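PDB 3MC1: predicted phosphatase, HAD family from Clostridium acetobutylicum, which is a predicted hydrolase of the haloacid dehalogenase family, probably a metal-dependent phosphatase, although its substrate is not established. Local coordinates for residues S97-F103 and H211-L215. Sequence-based numbering, arbitrary orientation.
Sequences SLKDYGF and HKKIL
Helices on the same face of an alpha/beta sheet, when too far apart for backbone contact, can be joined by their side chains; the C-terminal ends of helices 91-101 and 207-215, nearly parallel on the Rossmann-like HAD sheet, are an example. The short axes cross at -20° with a closest approach of 11.8 Å; the nearest CA pair, Leu-98 and His-211, is 8.1 Å apart. Helix 91-101 closes in a Schellman motif: Gly-102, with phi 110°, is C-prime, Phe-103 N bonds Leu-98 O (3.1 Å) and Gly-102 N bonds Lys-99 O weakly (3.0 Å). The reversal swings Phe-103 (chi1 m) back toward the second helix, its CZ 3.9 Å from Ile-214 CG2 and its CE2 4.0 Å from Leu-215 CD2. Leu-215 CD2 also lies over one face of the Tyr-101 ring in a CH-pi contact, 3.7 Å from the centroid and 12° off its normal. Deeper, Leu-98 CD1 touches Ile-214 CD1 at 3.7 Å, and these side chains continue onto Phe-9 and Ile-183 of the sheet. Ser-97 OG and His-211 NE2, both residues chi1 t, hydrogen-bond at 2.7 Å. Apolar side chains and the imidazole thus bridge the gap together, one short hydrogen bond between partly exposed residues linking the helices beside the apolar contacts.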
loop_
_atom_site.group_PDB
_atom_site.type_symbol
_atom_site.label_atom_id
_atom_site.label_comp_id
_atom_site.label_asym_id
_atom_site.label_seq_id
_atom_site.Cartn_x
_atom_site.Cartn_y
_atom_site.Cartn_z
ATOM N N SER A 97 -2.203 20.028 -0.097
ATOM C CA SER A 97 -1.115 20.844 -0.639
ATOM C C SER A 97 -0.725 20.413 -2.055
ATOM O O SER A 97 -0.555 21.252 -2.944
ATOM C CB SER A 97 0.107 20.768 0.280
ATOM O OG SER A 97 1.181 21.559 -0.222
ATOM N N LEU A 98 -0.598 19.107 -2.274
ATOM C CA LEU A 98 -0.215 18.611 -3.591
ATOM C C LEU A 98 -1.237 18.926 -4.680
ATOM O O LEU A 98 -0.860 19.316 -5.783
ATOM C CB LEU A 98 0.045 17.097 -3.544
ATOM C CG LEU A 98 1.170 16.604 -2.629
ATOM C CD1 LEU A 98 1.310 15.087 -2.782
ATOM C CD2 LEU A 98 2.483 17.309 -2.977
ATOM N N LYS A 99 -2.524 18.756 -4.395
ATOM C CA LYS A 99 -3.531 19.056 -5.407
ATOM C C LYS A 99 -3.555 20.553 -5.693
ATOM O O LYS A 99 -3.900 20.978 -6.793
ATOM C CB LYS A 99 -4.929 18.595 -4.974
ATOM C CG LYS A 99 -5.166 17.104 -5.122
ATOM C CD LYS A 99 -6.656 16.780 -5.232
ATOM C CE LYS A 99 -7.231 17.227 -6.574
ATOM N NZ LYS A 99 -8.697 16.932 -6.711
ATOM N N ASP A 100 -3.186 21.355 -4.703
ATOM C CA ASP A 100 -3.173 22.794 -4.902
ATOM C C ASP A 100 -2.088 23.093 -5.930
ATOM O O ASP A 100 -2.298 23.877 -6.858
ATOM C CB ASP A 100 -2.869 23.527 -3.596
ATOM C CG ASP A 100 -3.470 24.922 -3.564
ATOM O OD1 ASP A 100 -3.290 25.677 -4.546
ATOM O OD2 ASP A 100 -4.124 25.263 -2.555
ATOM N N TYR A 101 -0.933 22.450 -5.757
ATOM C CA TYR A 101 0.191 22.615 -6.672
ATOM C C TYR A 101 -0.199 22.183 -8.081
ATOM O O TYR A 101 0.426 22.589 -9.056
ATOM C CB TYR A 101 1.395 21.793 -6.207
ATOM C CG TYR A 101 2.382 22.555 -5.354
ATOM C CD1 TYR A 101 2.206 22.673 -3.974
ATOM C CD2 TYR A 101 3.487 23.185 -5.934
ATOM C CE1 TYR A 101 3.104 23.399 -3.192
ATOM C CE2 TYR A 101 4.388 23.916 -5.162
ATOM C CZ TYR A 101 4.190 24.021 -3.794
ATOM O OH TYR A 101 5.068 24.765 -3.037
ATOM N N GLY A 102 -1.230 21.353 -8.190
ATOM C CA GLY A 102 -1.669 20.906 -9.497
ATOM C C GLY A 102 -1.392 19.440 -9.785
ATOM O O GLY A 102 -1.719 18.953 -10.865
ATOM N N PHE A 103 -0.776 18.742 -8.834
ATOM C CA PHE A 103 -0.478 17.320 -8.990
ATOM C C PHE A 103 -1.765 16.496 -9.104
ATOM O O PHE A 103 -2.788 16.844 -8.513
ATOM C CB PHE A 103 0.303 16.801 -7.775
ATOM C CG PHE A 103 1.755 17.191 -7.751
ATOM C CD1 PHE A 103 2.641 16.676 -8.690
ATOM C CD2 PHE A 103 2.243 18.044 -6.762
ATOM C CE1 PHE A 103 3.995 17.001 -8.647
ATOM C CE2 PHE A 103 3.597 18.381 -6.705
ATOM C CZ PHE A 103 4.480 17.856 -7.652
ATOM N N HIS A 211 6.735 15.534 1.640
ATOM C CA HIS A 211 6.212 16.703 0.948
ATOM C C HIS A 211 7.339 17.436 0.225
ATOM O O HIS A 211 7.256 17.690 -0.975
ATOM C CB HIS A 211 5.537 17.642 1.953
ATOM C CG HIS A 211 4.805 18.786 1.321
ATOM N ND1 HIS A 211 5.419 19.697 0.486
ATOM C CD2 HIS A 211 3.507 19.162 1.393
ATOM C CE1 HIS A 211 4.530 20.580 0.069
ATOM N NE2 HIS A 211 3.360 20.279 0.605
ATOM N N LYS A 212 8.398 17.760 0.965
ATOM C CA LYS A 212 9.551 18.478 0.420
ATOM C C LYS A 212 10.174 17.759 -0.765
ATOM O O LYS A 212 10.460 18.370 -1.796
ATOM C CB LYS A 212 10.622 18.655 1.498
ATOM C CG LYS A 212 10.171 19.415 2.735
ATOM C CD LYS A 212 11.326 19.547 3.723
ATOM C CE LYS A 212 10.924 20.315 4.974
ATOM N NZ LYS A 212 10.511 21.705 4.665
ATOM N N LYS A 213 10.373 16.452 -0.609
ATOM C CA LYS A 213 10.983 15.623 -1.644
ATOM C C LYS A 213 10.165 15.556 -2.926
ATOM O O LYS A 213 10.725 15.559 -4.022
ATOM C CB LYS A 213 11.201 14.204 -1.117
ATOM C CG LYS A 213 12.160 13.381 -1.955
ATOM C CD LYS A 213 13.566 13.959 -1.862
ATOM C CE LYS A 213 14.623 12.982 -2.355
ATOM N NZ LYS A 213 15.991 13.532 -2.154
ATOM N N ILE A 214 8.846 15.472 -2.795
ATOM C CA ILE A 214 7.994 15.407 -3.974
ATOM C C ILE A 214 8.201 16.658 -4.813
ATOM O O ILE A 214 8.297 16.595 -6.038
ATOM C CB ILE A 214 6.501 15.297 -3.593
ATOM C CG1 ILE A 214 6.228 13.930 -2.957
ATOM C CG2 ILE A 214 5.625 15.482 -4.834
ATOM C CD1 ILE A 214 4.788 13.747 -2.504
ATOM N N LEU A 215 8.276 17.797 -4.142
ATOM C CA LEU A 215 8.466 19.063 -4.828
ATOM C C LEU A 215 9.840 19.181 -5.484
ATOM O O LEU A 215 9.935 19.334 -6.703
ATOM C CB LEU A 215 8.248 20.224 -3.851
ATOM C CG LEU A 215 6.832 20.388 -3.284
ATOM C CD1 LEU A 215 6.819 21.515 -2.253
ATOM C CD2 LEU A 215 5.850 20.684 -4.410
#